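Local coordinates for protein positive phenol-degradative gene regulator (Ralstonia sp. E2, PDB 5FRU) that probably activates transcription of phenol-degradation genes as an ATP- and DNA-binding regulator of the sigma-54 type, this chain being its N-terminal, zinc-binding sensory part, at residues A49-L54 and Q141-A146; T111-D116 and H125-W130; D132-D137 and C151-G156; T169-E174 and A200-Y205. One frame throughout, in Å; residues are numbered along the deposited sequence.

Contact 1: A49-L54 and Q141-A146; sequences ALRKEL and QMFGVA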
loop_
_atom_site.group_PDB
_atom_site.type_symbol
_atom_site.label_atom_id
_atom_site.label_comp_id
_atom_site.label_asym_id
_atom_site.label_seq_id
_atom_site.Cartn_x
_atom_site.Cartn_y
_atom_site.Cartn_z
ATOM N N ALA A 49 -2.796 9.049 -5.272
ATOM C CA ALA A 49 -4.091 9.711 -5.181
ATOM C C ALA A 49 -4.416 10.054 -3.743
ATOM O O ALA A 49 -4.909 11.143 -3.452
ATOM C CB ALA A 49 -5.186 8.840 -5.787
ATOM N N LEU A 50 -4.125 9.124 -2.840
ATOM C CA LEU A 50 -4.263 9.367 -1.413
ATOM C C LEU A 50 -3.407 10.531 -0.933
ATOM O O LEU A 50 -3.865 11.388 -0.174
ATOM C CB LEU A 50 -3.879 8.128 -0.619
ATOM C CG LEU A 50 -3.887 8.432 0.876
ATOM C CD1 LEU A 50 -5.289 8.830 1.354
ATOM C CD2 LEU A 50 -3.344 7.248 1.656
ATOM N N ARG A 51 -2.156 10.539 -1.363
ATOM C CA ARG A 51 -1.243 11.611 -0.993
ATOM C C ARG A 51 -1.794 12.972 -1.413
ATOM O O ARG A 51 -1.751 13.922 -0.646
ATOM C CB ARG A 51 0.135 11.389 -1.620
ATOM C CG ARG A 51 1.039 12.623 -1.541
ATOM C CD ARG A 51 2.451 12.322 -2.025
ATOM N NE ARG A 51 3.017 11.304 -1.174
ATOM C CZ ARG A 51 4.207 11.351 -0.595
ATOM N NH1 ARG A 51 5.054 12.362 -0.780
ATOM N NH2 ARG A 51 4.536 10.339 0.165
ATOM N N LYS A 52 -2.328 13.065 -2.625
ATOM C CA LYS A 52 -2.806 14.366 -3.102
ATOM C C LYS A 52 -4.011 14.858 -2.308
ATOM O O LYS A 52 -4.082 16.029 -1.956
ATOM C CB LYS A 52 -3.158 14.338 -4.586
ATOM C CG LYS A 52 -3.653 15.699 -5.060
ATOM C CD LYS A 52 -3.982 15.735 -6.538
ATOM C CE LYS A 52 -4.234 17.173 -6.965
ATOM N NZ LYS A 52 -5.110 17.887 -5.984
ATOM N N GLU A 53 -4.949 13.964 -2.010
ATOM C CA GLU A 53 -6.102 14.336 -1.190
ATOM C C GLU A 53 -5.744 14.734 0.246
ATOM O O GLU A 53 -6.326 15.667 0.801
ATOM C CB GLU A 53 -7.108 13.191 -1.174
ATOM C CG GLU A 53 -7.627 12.876 -2.557
ATOM C CD GLU A 53 -9.026 12.316 -2.541
ATOM O OE1 GLU A 53 -9.952 13.011 -2.062
ATOM O OE2 GLU A 53 -9.193 11.174 -3.013
ATOM N N LEU A 54 -4.785 14.040 0.850
ATOM C CA LEU A 54 -4.375 14.383 2.205
ATOM C C LEU A 54 -3.715 15.758 2.268
ATOM O O LEU A 54 -3.999 16.554 3.168
ATOM C CB LEU A 54 -3.425 13.330 2.762
ATOM C CG LEU A 54 -4.042 11.945 2.962
ATOM C CD1 LEU A 54 -3.103 11.051 3.755
ATOM C CD2 LEU A 54 -5.413 12.039 3.631
ATOM N N GLN A 141 4.831 12.995 -9.711
ATOM C CA GLN A 141 3.679 12.784 -10.575
ATOM C C GLN A 141 2.471 13.576 -10.082
ATOM O O GLN A 141 1.769 14.193 -10.885
ATOM C CB GLN A 141 3.352 11.290 -10.682
ATOM C CG GLN A 141 4.483 10.486 -11.310
ATOM C CD GLN A 141 4.231 8.981 -11.325
ATOM O OE1 GLN A 141 3.156 8.515 -11.721
ATOM N NE2 GLN A 141 5.229 8.214 -10.890
ATOM N N MET A 142 2.225 13.590 -8.772
ATOM C CA MET A 142 1.040 14.282 -8.270
ATOM C C MET A 142 1.247 15.791 -8.140
ATOM O O MET A 142 0.285 16.553 -8.166
ATOM C CB MET A 142 0.610 13.706 -6.913
ATOM C CG MET A 142 0.377 12.207 -6.925
ATOM S SD MET A 142 -0.932 11.760 -8.081
ATOM C CE MET A 142 -0.481 10.082 -8.522
ATOM N N PHE A 143 2.496 16.213 -7.973
ATOM C CA PHE A 143 2.792 17.574 -7.538
ATOM C C PHE A 143 3.818 18.308 -8.390
ATOM O O PHE A 143 4.021 19.502 -8.190
ATOM C CB PHE A 143 3.323 17.583 -6.096
ATOM C CG PHE A 143 2.365 17.048 -5.082
ATOM C CD1 PHE A 143 1.364 17.851 -4.563
ATOM C CD2 PHE A 143 2.486 15.748 -4.625
ATOM C CE1 PHE A 143 0.489 17.358 -3.610
ATOM C CE2 PHE A 143 1.624 15.250 -3.679
ATOM C CZ PHE A 143 0.622 16.052 -3.166
ATOM N N GLY A 144 4.486 17.603 -9.299
ATOM C CA GLY A 144 5.696 18.128 -9.909
ATOM C C GLY A 144 6.830 18.065 -8.892
ATOM O O GLY A 144 6.609 17.631 -7.741
ATOM N N VAL A 145 8.034 18.485 -9.295
ATOM C CA VAL A 145 9.172 18.544 -8.362
ATOM C C VAL A 145 8.874 19.394 -7.141
ATOM O O VAL A 145 8.289 20.471 -7.240
ATOM C CB VAL A 145 10.485 19.106 -9.009
ATOM C CG1 VAL A 145 11.079 18.143 -10.000
ATOM C CG2 VAL A 145 10.256 20.440 -9.663
ATOM N N ALA A 146 9.304 18.901 -5.982
ATOM C CA ALA A 146 9.021 19.544 -4.714
ATOM C C ALA A 146 10.144 20.486 -4.314
ATOM O O ALA A 146 11.222 20.477 -4.904
ATOM C CB ALA A 146 8.811 18.502 -3.638
#

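Contact 2: T111-D116 and H125-W130; sequences TPLTVD and HGEFLW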
loop_
_atom_site.group_PDB
_atom_site.type_symbol
_atom_site.label_atom_id
_atom_site.label_comp_id
_atom_site.label_asym_id
_atom_site.label_seq_id
_atom_site.Cartn_x
_atom_site.Cartn_y
_atom_site.Cartn_z
ATOM N N THR A 111 21.701 1.611 -1.245
ATOM C CA THR A 111 23.128 1.314 -1.143
ATOM C C THR A 111 23.719 1.996 0.082
ATOM O O THR A 111 23.788 3.227 0.142
ATOM C CB THR A 111 23.915 1.771 -2.388
ATOM O OG1 THR A 111 23.396 1.125 -3.559
ATOM C CG2 THR A 111 25.400 1.422 -2.229
ATOM N N PRO A 112 24.140 1.200 1.076
ATOM C CA PRO A 112 24.800 1.759 2.259
ATOM C C PRO A 112 26.073 2.480 1.855
ATOM O O PRO A 112 26.871 1.900 1.127
ATOM C CB PRO A 112 25.117 0.525 3.111
ATOM C CG PRO A 112 24.195 -0.534 2.612
ATOM C CD PRO A 112 24.016 -0.265 1.149
ATOM N N LEU A 113 26.240 3.724 2.286
ATOM C CA LEU A 113 27.457 4.474 1.993
ATOM C C LEU A 113 28.454 4.303 3.121
ATOM O O LEU A 113 29.582 3.848 2.913
ATOM C CB LEU A 113 27.149 5.960 1.787
ATOM C CG LEU A 113 26.282 6.251 0.556
ATOM C CD1 LEU A 113 26.079 7.751 0.353
ATOM C CD2 LEU A 113 26.903 5.612 -0.672
ATOM N N THR A 114 28.024 4.677 4.320
ATOM C CA THR A 114 28.830 4.508 5.517
ATOM C C THR A 114 27.909 4.217 6.701
ATOM O O THR A 114 26.885 4.884 6.895
ATOM C CB THR A 114 29.717 5.748 5.777
ATOM O OG1 THR A 114 30.549 5.523 6.918
ATOM C CG2 THR A 114 28.881 7.011 5.981
ATOM N N VAL A 115 28.255 3.185 7.466
ATOM C CA VAL A 115 27.413 2.730 8.564
ATOM C C VAL A 115 28.246 2.420 9.791
ATOM O O VAL A 115 29.065 1.502 9.790
ATOM C CB VAL A 115 26.599 1.471 8.190
ATOM C CG1 VAL A 115 25.749 1.010 9.374
ATOM C CG2 VAL A 115 25.701 1.754 6.998
ATOM N N ASP A 116 28.021 3.200 10.837
ATOM C CA ASP A 116 28.714 3.031 12.095
ATOM C C ASP A 116 27.710 2.595 13.147
ATOM O O ASP A 116 26.831 3.376 13.520
ATOM C CB ASP A 116 29.384 4.343 12.485
ATOM C CG ASP A 116 30.753 4.143 13.044
ATOM O OD1 ASP A 116 30.935 3.177 13.812
ATOM O OD2 ASP A 116 31.654 4.930 12.689
ATOM N N HIS A 125 25.317 5.704 13.407
ATOM C CA HIS A 125 25.349 6.740 12.378
ATOM C C HIS A 125 25.342 6.028 11.045
ATOM O O HIS A 125 26.231 5.232 10.764
ATOM C CB HIS A 125 26.583 7.632 12.498
ATOM C CG HIS A 125 26.351 8.902 13.254
ATOM N ND1 HIS A 125 26.440 10.145 12.662
ATOM C CD2 HIS A 125 26.066 9.127 14.562
ATOM C CE1 HIS A 125 26.201 11.079 13.567
ATOM N NE2 HIS A 125 25.976 10.488 14.728
ATOM N N GLY A 126 24.338 6.296 10.214
ATOM C CA GLY A 126 24.259 5.604 8.942
ATOM C C GLY A 126 23.932 6.572 7.830
ATOM O O GLY A 126 23.121 7.468 8.022
ATOM N N GLU A 127 24.589 6.406 6.687
ATOM C CA GLU A 127 24.273 7.197 5.505
ATOM C C GLU A 127 24.053 6.255 4.321
ATOM O O GLU A 127 24.780 5.271 4.146
ATOM C CB GLU A 127 25.383 8.217 5.225
ATOM C CG GLU A 127 25.034 9.227 4.142
ATOM C CD GLU A 127 25.820 10.513 4.269
ATOM O OE1 GLU A 127 26.747 10.562 5.105
ATOM O OE2 GLU A 127 25.515 11.474 3.529
ATOM N N PHE A 128 23.021 6.540 3.523
ATOM C CA PHE A 128 22.585 5.611 2.493
ATOM C C PHE A 128 22.244 6.324 1.198
ATOM O O PHE A 128 21.804 7.477 1.214
ATOM C CB PHE A 128 21.357 4.825 2.962
ATOM C CG PHE A 128 21.587 4.026 4.216
ATOM C CD1 PHE A 128 21.513 4.626 5.461
ATOM C CD2 PHE A 128 21.866 2.674 4.144
ATOM C CE1 PHE A 128 21.726 3.890 6.620
ATOM C CE2 PHE A 128 22.074 1.934 5.295
ATOM C CZ PHE A 128 22.012 2.545 6.526
ATOM N N LEU A 129 22.441 5.612 0.096
ATOM C CA LEU A 129 21.998 6.036 -1.227
ATOM C C LEU A 129 20.645 5.419 -1.570
ATOM O O LEU A 129 20.497 4.201 -1.500
ATOM C CB LEU A 129 23.030 5.617 -2.281
ATOM C CG LEU A 129 22.776 6.097 -3.705
ATOM C CD1 LEU A 129 23.080 7.508 -3.600
ATOM C CD2 LEU A 129 23.680 5.453 -4.740
ATOM N N TRP A 130 19.672 6.238 -1.974
ATOM C CA TRP A 130 18.390 5.721 -2.469
ATOM C C TRP A 130 18.237 5.935 -3.965
ATOM O O TRP A 130 18.255 7.072 -4.422
ATOM C CB TRP A 130 17.207 6.396 -1.778
ATOM C CG TRP A 130 16.840 5.807 -0.454
ATOM C CD1 TRP A 130 17.289 4.630 0.074
ATOM C CD2 TRP A 130 15.968 6.386 0.529
ATOM N NE1 TRP A 130 16.725 4.426 1.319
ATOM C CE2 TRP A 130 15.919 5.493 1.622
ATOM C CE3 TRP A 130 15.211 7.562 0.583
ATOM C CZ2 TRP A 130 15.141 5.740 2.758
ATOM C CZ3 TRP A 130 14.453 7.816 1.721
ATOM C CH2 TRP A 130 14.415 6.896 2.788
#

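Contact 3: D132-D137 and C151-G156; sequences DSFEGD and CWMQIG. With ZN (zinc ion), chain C.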
loop_
_atom_site.group_PDB
_atom_site.type_symbol
_atom_site.label_atom_id
_atom_site.label_comp_id
_atom_site.label_asym_id
_atom_site.label_seq_id
_atom_site.Cartn_x
_atom_site.Cartn_y
_atom_site.Cartn_z
ATOM N N ASP A 132 15.734 5.088 -7.408
ATOM C CA ASP A 132 14.390 4.698 -7.841
ATOM C C ASP A 132 13.361 4.771 -6.716
ATOM O O ASP A 132 12.463 3.927 -6.662
ATOM C CB ASP A 132 14.380 3.272 -8.409
ATOM C CG ASP A 132 15.399 3.064 -9.506
ATOM O OD1 ASP A 132 15.604 3.994 -10.314
ATOM O OD2 ASP A 132 15.987 1.959 -9.564
ATOM N N SER A 133 13.474 5.762 -5.833
ATOM C CA SER A 133 12.531 5.896 -4.717
ATOM C C SER A 133 11.112 5.970 -5.248
ATOM O O SER A 133 10.806 6.838 -6.078
ATOM C CB SER A 133 12.821 7.143 -3.877
ATOM O OG SER A 133 14.010 7.006 -3.112
ATOM N N PHE A 134 10.236 5.072 -4.808
ATOM C CA PHE A 134 8.883 5.104 -5.372
ATOM C C PHE A 134 8.190 6.401 -4.958
ATOM O O PHE A 134 7.449 7.008 -5.732
ATOM C CB PHE A 134 8.058 3.887 -4.937
ATOM C CG PHE A 134 7.193 4.138 -3.739
ATOM C CD1 PHE A 134 7.707 3.996 -2.463
ATOM C CD2 PHE A 134 5.865 4.517 -3.890
ATOM C CE1 PHE A 134 6.915 4.227 -1.346
ATOM C CE2 PHE A 134 5.068 4.755 -2.784
ATOM C CZ PHE A 134 5.590 4.603 -1.512
ATOM N N GLU A 135 8.432 6.823 -3.728
ATOM C CA GLU A 135 7.685 7.941 -3.160
ATOM C C GLU A 135 8.028 9.252 -3.850
ATOM O O GLU A 135 7.145 10.061 -4.154
ATOM C CB GLU A 135 7.961 8.048 -1.663
ATOM C CG GLU A 135 7.001 8.937 -0.939
ATOM C CD GLU A 135 7.026 8.722 0.559
ATOM O OE1 GLU A 135 7.955 8.042 1.045
ATOM O OE2 GLU A 135 6.124 9.252 1.248
ATOM N N GLY A 136 9.313 9.463 -4.104
ATOM C CA GLY A 136 9.739 10.721 -4.700
ATOM C C GLY A 136 9.167 10.814 -6.097
ATOM O O GLY A 136 8.685 11.869 -6.536
ATOM N N ASP A 137 9.198 9.688 -6.792
ATOM C CA ASP A 137 8.663 9.631 -8.138
ATOM C C ASP A 137 7.152 9.878 -8.117
ATOM O O ASP A 137 6.644 10.685 -8.894
ATOM C CB ASP A 137 9.009 8.293 -8.797
ATOM C CG ASP A 137 10.524 8.000 -8.795
ATOM O OD1 ASP A 137 11.303 8.776 -8.187
ATOM O OD2 ASP A 137 10.938 6.978 -9.398
ATOM N N CYS A 151 10.297 11.982 0.572
ATOM C CA CYS A 151 10.092 10.541 0.763
ATOM C C CYS A 151 9.702 10.260 2.223
ATOM O O CYS A 151 10.411 9.589 2.982
ATOM C CB CYS A 151 11.331 9.760 0.319
ATOM S SG CYS A 151 11.594 9.892 -1.502
ATOM N N TRP A 152 8.541 10.791 2.586
ATOM C CA TRP A 152 8.048 10.750 3.952
ATOM C C TRP A 152 7.894 9.319 4.481
ATOM O O TRP A 152 8.416 8.985 5.560
ATOM C CB TRP A 152 6.707 11.480 4.030
ATOM C CG TRP A 152 6.724 12.866 3.468
ATOM C CD1 TRP A 152 7.772 13.757 3.488
ATOM C CD2 TRP A 152 5.644 13.535 2.811
ATOM N NE1 TRP A 152 7.401 14.935 2.879
ATOM C CE2 TRP A 152 6.102 14.822 2.449
ATOM C CE3 TRP A 152 4.332 13.168 2.483
ATOM C CZ2 TRP A 152 5.293 15.743 1.787
ATOM C CZ3 TRP A 152 3.528 14.090 1.814
ATOM C CH2 TRP A 152 4.013 15.361 1.482
ATOM N N MET A 153 7.168 8.470 3.741
ATOM C CA MET A 153 6.944 7.097 4.193
ATOM C C MET A 153 8.245 6.305 4.229
ATOM O O MET A 153 8.431 5.435 5.082
ATOM C CB MET A 153 5.934 6.374 3.290
ATOM C CG MET A 153 5.496 4.992 3.809
ATOM S SD MET A 153 4.453 4.137 2.575
ATOM C CE MET A 153 3.767 5.544 1.750
ATOM N N GLN A 154 9.141 6.589 3.285
ATOM C CA GLN A 154 10.415 5.875 3.225
ATOM C C GLN A 154 11.312 6.264 4.399
ATOM O O GLN A 154 11.993 5.416 4.961
ATOM C CB GLN A 154 11.137 6.142 1.895
ATOM C CG GLN A 154 10.341 5.672 0.687
ATOM C CD GLN A 154 11.042 5.903 -0.653
ATOM O OE1 GLN A 154 10.401 5.858 -1.695
ATOM N NE2 GLN A 154 12.350 6.142 -0.626
ATOM N N ILE A 155 11.304 7.543 4.762
ATOM C CA ILE A 155 12.076 8.009 5.912
ATOM C C ILE A 155 11.468 7.417 7.186
ATOM O O ILE A 155 12.180 7.009 8.106
ATOM C CB ILE A 155 12.100 9.553 6.001
ATOM C CG1 ILE A 155 13.056 10.137 4.950
ATOM C CG2 ILE A 155 12.514 10.014 7.377
ATOM C CD1 ILE A 155 14.532 9.777 5.192
ATOM N N GLY A 156 10.141 7.385 7.232
ATOM C CA GLY A 156 9.428 6.780 8.341
ATOM C C GLY A 156 9.859 5.347 8.591
ATOM O O GLY A 156 10.164 4.960 9.733
HETATM ZN ZN ZN C . 13.541 11.155 -1.585
#

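Contact 4: T169-E174 and A200-Y205; sequences TILYRE and AELALY. With ZN (zinc ion), chain C.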
loop_
_atom_site.group_PDB
_atom_site.type_symbol
_atom_site.label_atom_id
_atom_site.label_comp_id
_atom_site.label_asym_id
_atom_site.label_seq_id
_atom_site.Cartn_x
_atom_site.Cartn_y
_atom_site.Cartn_z
ATOM N N THR A 169 15.539 5.644 19.907
ATOM C CA THR A 169 15.066 6.445 18.792
ATOM C C THR A 169 16.212 6.934 17.904
ATOM O O THR A 169 17.074 7.703 18.335
ATOM C CB THR A 169 14.253 7.658 19.277
ATOM O OG1 THR A 169 13.072 7.204 19.951
ATOM C CG2 THR A 169 13.838 8.525 18.084
ATOM N N ILE A 170 16.199 6.472 16.661
ATOM C CA ILE A 170 17.142 6.887 15.625
ATOM C C ILE A 170 16.300 7.623 14.589
ATOM O O ILE A 170 15.392 7.023 14.046
ATOM C CB ILE A 170 17.837 5.681 14.965
ATOM C CG1 ILE A 170 18.562 4.797 15.994
ATOM C CG2 ILE A 170 18.712 6.119 13.778
ATOM C CD1 ILE A 170 19.459 5.551 16.976
ATOM N N LEU A 171 16.562 8.905 14.337
ATOM C CA LEU A 171 15.799 9.641 13.314
ATOM C C LEU A 171 16.600 9.807 12.024
ATOM O O LEU A 171 17.817 10.004 12.072
ATOM C CB LEU A 171 15.382 11.014 13.837
ATOM C CG LEU A 171 14.617 10.967 15.160
ATOM C CD1 LEU A 171 14.433 12.373 15.707
ATOM C CD2 LEU A 171 13.270 10.271 14.963
ATOM N N TYR A 172 15.912 9.709 10.877
ATOM C CA TYR A 172 16.527 9.890 9.563
ATOM C C TYR A 172 16.026 11.159 8.915
ATOM O O TYR A 172 14.904 11.589 9.166
ATOM C CB TYR A 172 16.225 8.718 8.621
ATOM C CG TYR A 172 16.996 7.458 8.928
ATOM C CD1 TYR A 172 16.695 6.693 10.051
ATOM C CD2 TYR A 172 17.998 7.019 8.075
ATOM C CE1 TYR A 172 17.394 5.547 10.335
ATOM C CE2 TYR A 172 18.701 5.871 8.338
ATOM C CZ TYR A 172 18.393 5.130 9.474
ATOM O OH TYR A 172 19.096 3.985 9.743
ATOM N N ARG A 173 16.867 11.754 8.077
ATOM C CA ARG A 173 16.453 12.873 7.239
ATOM C C ARG A 173 17.085 12.714 5.863
ATOM O O ARG A 173 18.142 12.104 5.724
ATOM C CB ARG A 173 16.846 14.209 7.868
ATOM C CG ARG A 173 15.764 14.839 8.756
ATOM C CD ARG A 173 14.961 15.887 7.970
ATOM N NE ARG A 173 14.358 16.908 8.829
ATOM C CZ ARG A 173 14.219 18.187 8.487
ATOM N NH1 ARG A 173 14.639 18.613 7.303
ATOM N NH2 ARG A 173 13.657 19.045 9.331
ATOM N N GLU A 174 16.429 13.243 4.838
ATOM C CA GLU A 174 16.997 13.205 3.498
ATOM C C GLU A 174 17.890 14.409 3.266
ATOM O O GLU A 174 17.503 15.524 3.579
ATOM C CB GLU A 174 15.895 13.171 2.432
ATOM C CG GLU A 174 15.234 11.826 2.290
ATOM C CD GLU A 174 14.179 11.824 1.215
ATOM O OE1 GLU A 174 13.133 12.491 1.390
ATOM O OE2 GLU A 174 14.405 11.134 0.202
ATOM N N ALA A 200 11.792 18.336 17.269
ATOM C CA ALA A 200 10.961 19.059 16.321
ATOM C C ALA A 200 10.528 18.033 15.277
ATOM O O ALA A 200 9.446 18.117 14.700
ATOM C CB ALA A 200 11.714 20.215 15.690
ATOM N N GLU A 201 11.390 17.040 15.079
ATOM C CA GLU A 201 11.143 15.942 14.152
ATOM C C GLU A 201 10.297 14.836 14.773
ATOM O O GLU A 201 9.453 14.237 14.099
ATOM C CB GLU A 201 12.468 15.356 13.681
ATOM C CG GLU A 201 12.703 15.464 12.202
ATOM C CD GLU A 201 13.750 14.488 11.745
ATOM O OE1 GLU A 201 14.959 14.818 11.821
ATOM O OE2 GLU A 201 13.350 13.379 11.328
ATOM N N LEU A 202 10.548 14.564 16.052
ATOM C CA LEU A 202 9.849 13.514 16.785
ATOM C C LEU A 202 8.361 13.819 16.914
ATOM O O LEU A 202 7.548 12.919 17.112
ATOM C CB LEU A 202 10.462 13.333 18.177
ATOM C CG LEU A 202 10.254 11.993 18.890
ATOM C CD1 LEU A 202 11.127 10.898 18.289
ATOM C CD2 LEU A 202 10.497 12.125 20.390
ATOM N N ALA A 203 8.016 15.098 16.808
ATOM C CA ALA A 203 6.630 15.546 16.904
ATOM C C ALA A 203 5.784 14.974 15.775
ATOM O O ALA A 203 4.594 14.708 15.945
ATOM C CB ALA A 203 6.571 17.062 16.886
ATOM N N LEU A 204 6.408 14.785 14.617
ATOM C CA LEU A 204 5.716 14.240 13.454
ATOM C C LEU A 204 5.794 12.717 13.431
ATOM O O LEU A 204 5.610 12.093 12.386
ATOM C CB LEU A 204 6.301 14.817 12.164
ATOM C CG LEU A 204 6.258 16.340 12.022
ATOM C CD1 LEU A 204 7.586 16.869 11.499
ATOM C CD2 LEU A 204 5.114 16.763 11.114
ATOM N N TYR A 205 6.070 12.126 14.589
ATOM C CA TYR A 205 6.174 10.676 14.702
ATOM C C TYR A 205 5.229 10.137 15.771
ATOM O O TYR A 205 5.561 9.193 16.488
ATOM C CB TYR A 205 7.614 10.266 15.018
ATOM C CG TYR A 205 8.454 9.989 13.792
ATOM C CD1 TYR A 205 8.079 9.016 12.875
ATOM C CD2 TYR A 205 9.622 10.699 13.552
ATOM C CE1 TYR A 205 8.844 8.759 11.753
ATOM C CE2 TYR A 205 10.394 10.450 12.433
ATOM C CZ TYR A 205 10.000 9.480 11.537
ATOM O OH TYR A 205 10.766 9.227 10.421
HETATM ZN ZN ZN C . 13.541 11.155 -1.585
#

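Contact 1: A49-L54 and Q141-A146
Arg51 NH1 is gripped by two groups, His139 ND1 and Val150 O, while the aliphatic part of the same arginine lies against the ring of Phe143; Phe67 adds a cation-pi contact, and NH2 is paired with Glu135, modelled too close for its exact geometry to be trusted. The arrangement is helix-against-helix packing between the long helix 44-84 and the C-terminal turn of helix 134-143. Across the contact the touching is apolar. Arg51 CG comes to the edge of the Phe143 ring, in its plane, 3.4 Å from CE2, and CD follows at 3.5 Å from the same CE2. With CG turned anti to the backbone N (chi1 167°), the arginine chain first runs out past this edge and then bends at chi3, which carries the guanidinium on to its polar partners, its plane 62° from that of the ring. Phe143 CZ reaches the backbone of the long helix, 3.8 Å from Lys52 CA, while the ring also stacks with His139. Lys52 carries its ammonium away to Asp56. Past Phe143 the helix stops at Gly144, which has positive phi. The far side of the long helix packs on the second subunit, where Leu50 and Leu54 meet their counterparts. Met142 bends at chi2 and lays its terminal methyl, CE, 4.1 Å from Ala49 N.

Contact 2: T111-D116 and H125-W130
Phe128 sends its side chain across to Pro112 and Val115 on the neighbouring strand. Its CB lies 4.1 Å from Thr111 O; CD2 comes next, 3.6 Å from Pro112 CA; CE2 is 4.0 Å from Pro112 CB; and CZ, at the tip, meets Val115 CG2 at 3.8 Å. The other rim of the ring leans over its own strand, CE1 lying 3.8 Å from Gly126 CA, where no side chain stands in the way. A chi1 of -59°, with CG anti to the carbonyl carbon, swings the ring over toward Pro112 and Val115, and there it is buried beneath Leu95 and Pro99 of helix 91-104. The strands form an antiparallel beta hairpin with a classic beta bulge: Leu113 and Thr114 both face Glu127, whose O takes a bond from Leu113 N at 2.8 Å and a weak one from Thr114 N. Glu127 N answers to Thr114 O. Thr111 with Leu129 and Asp116 with His125 are hydrogen-bonded pairs, each joined by two backbone bonds. On the face opposite the phenyl ring Thr114 CG2 touches Glu127 CB at 3.8 Å, and the Glu127 carboxylate goes on to a salt bridge with Arg186. Leu113, extra residue of the bulge, lays CD2 4.2 Å from Leu129 CB.

Contact 3: D132-D137 and C151-G156
The zinc-bearing N-terminus of helix 152-166 meets the first turn of helix 134-143, and side chains from each helix bond to the backbone start of the other. Glu135 is extended, with CG anti to the backbone N (chi1 -166°), and its carboxylate reaches the opening amides of the partner helix. Gln154 N donates to Glu135 OE1 at 2.9 Å, meeting the oxygen nearly along its C-O bond. Met153 N bonds to the same carboxylate through OE2, an atom whose position is less certain. The positive end of the helix dipole would favour a negative charge on this buried group; its pairing with Arg51 is modelled too short to be relied on. In return the Gln154 side chain reaches back. Its OE1 accepts Glu135 N at 3.0 Å, the donor tilted 23° from the carbonyl plane, while NE2 donates to Ser133 OG at 3.1 Å, with the oxygen close to the amide plane. Both ends of the amide are thus used, which fixes its flip. The site these helices frame is the zinc centre of the V4R domain: Cys151, at the N-cap position of helix 152-166, binds zinc through SG at 2.3 Å, and Glu174, Cys177 and Cys185 complete the set. The backbone of Gly136 passes close by, its N 3.5 Å from Cys151 SG. Trp130 packs against both Cys151 and Gln154. Beside these bonds, Met153 CE touches the edge of the Phe134 ring, in its plane, 3.9 Å from CZ, and the two side chains run at about a right angle.

Contact 4: T169-E174 and A200-Y205
Glu201 reaches from the short C-terminal helix to Arg173 and Leu171 on the edge strand 170-174. Its CB packs 4.1 Å from Leu171 CD1, and the chain then extends past that leucine in the opposite direction. The carboxylate arrives at the edge of the Arg173 guanidinium with the two planes 71° apart, so the charges pair obliquely: OE1 lies 3.7 Å from Arg173 NE, a long salt bridge, and nearer to the methylene CG of the same arginine, at 3.2 Å. Neither NE nor OE1 has a closer polar partner. OE2 stands 3.2 Å from Tyr172 O, acceptor against acceptor, which together with burial may make the carboxylate easier to protonate. Leu202 follows, and its CD1 touches one methyl each of two residues, 3.6 Å from Thr169 CG2 and 4.0 Å from Leu171 CD2. After it the chain tightens into a turn in which Leu204 N bonds to Glu201 O and Tyr205 N to Leu202 O. This brings the Tyr205 ring beside Leu171, whose CD2 sits 3.8 Å from CE2, while the phenol OH is hydrogen-bonded to Thr159 of helix 152-166. Leu171 is therefore the hub, with CG anti to its carbonyl carbon (chi1 -54°) and its methyls among Glu201, Leu202 and Tyr205. The strand beneath ends in Glu174, whose OE2 binds zinc at 2.0 Å. The C-terminal tail thus covers an outermost strand of the four-stranded antiparallel sheet, the strand that delivers the glutamate ligand to the zinc site.

Contact 2 comes within the stretch of chain spanned by contact 1, contact 3 interleaves with contact 1, and contact 4 closes last. Contacts 1 and 3 share helix 134-143, lie 12 Å apart between centres, and meet where Arg51 comes up to Glu135 and Trp152; both also touch the second subunit. Contacts 2 and 4 belong to one four-stranded antiparallel sheet, at its two outermost strands, with centres 17 Å apart. Contacts 3 and 4 each supply a zinc ligand, and Trp130 of contact 2 packs on both. The zinc site therefore links helices and sheet, while the first helical contact extends this core toward the dimer interface.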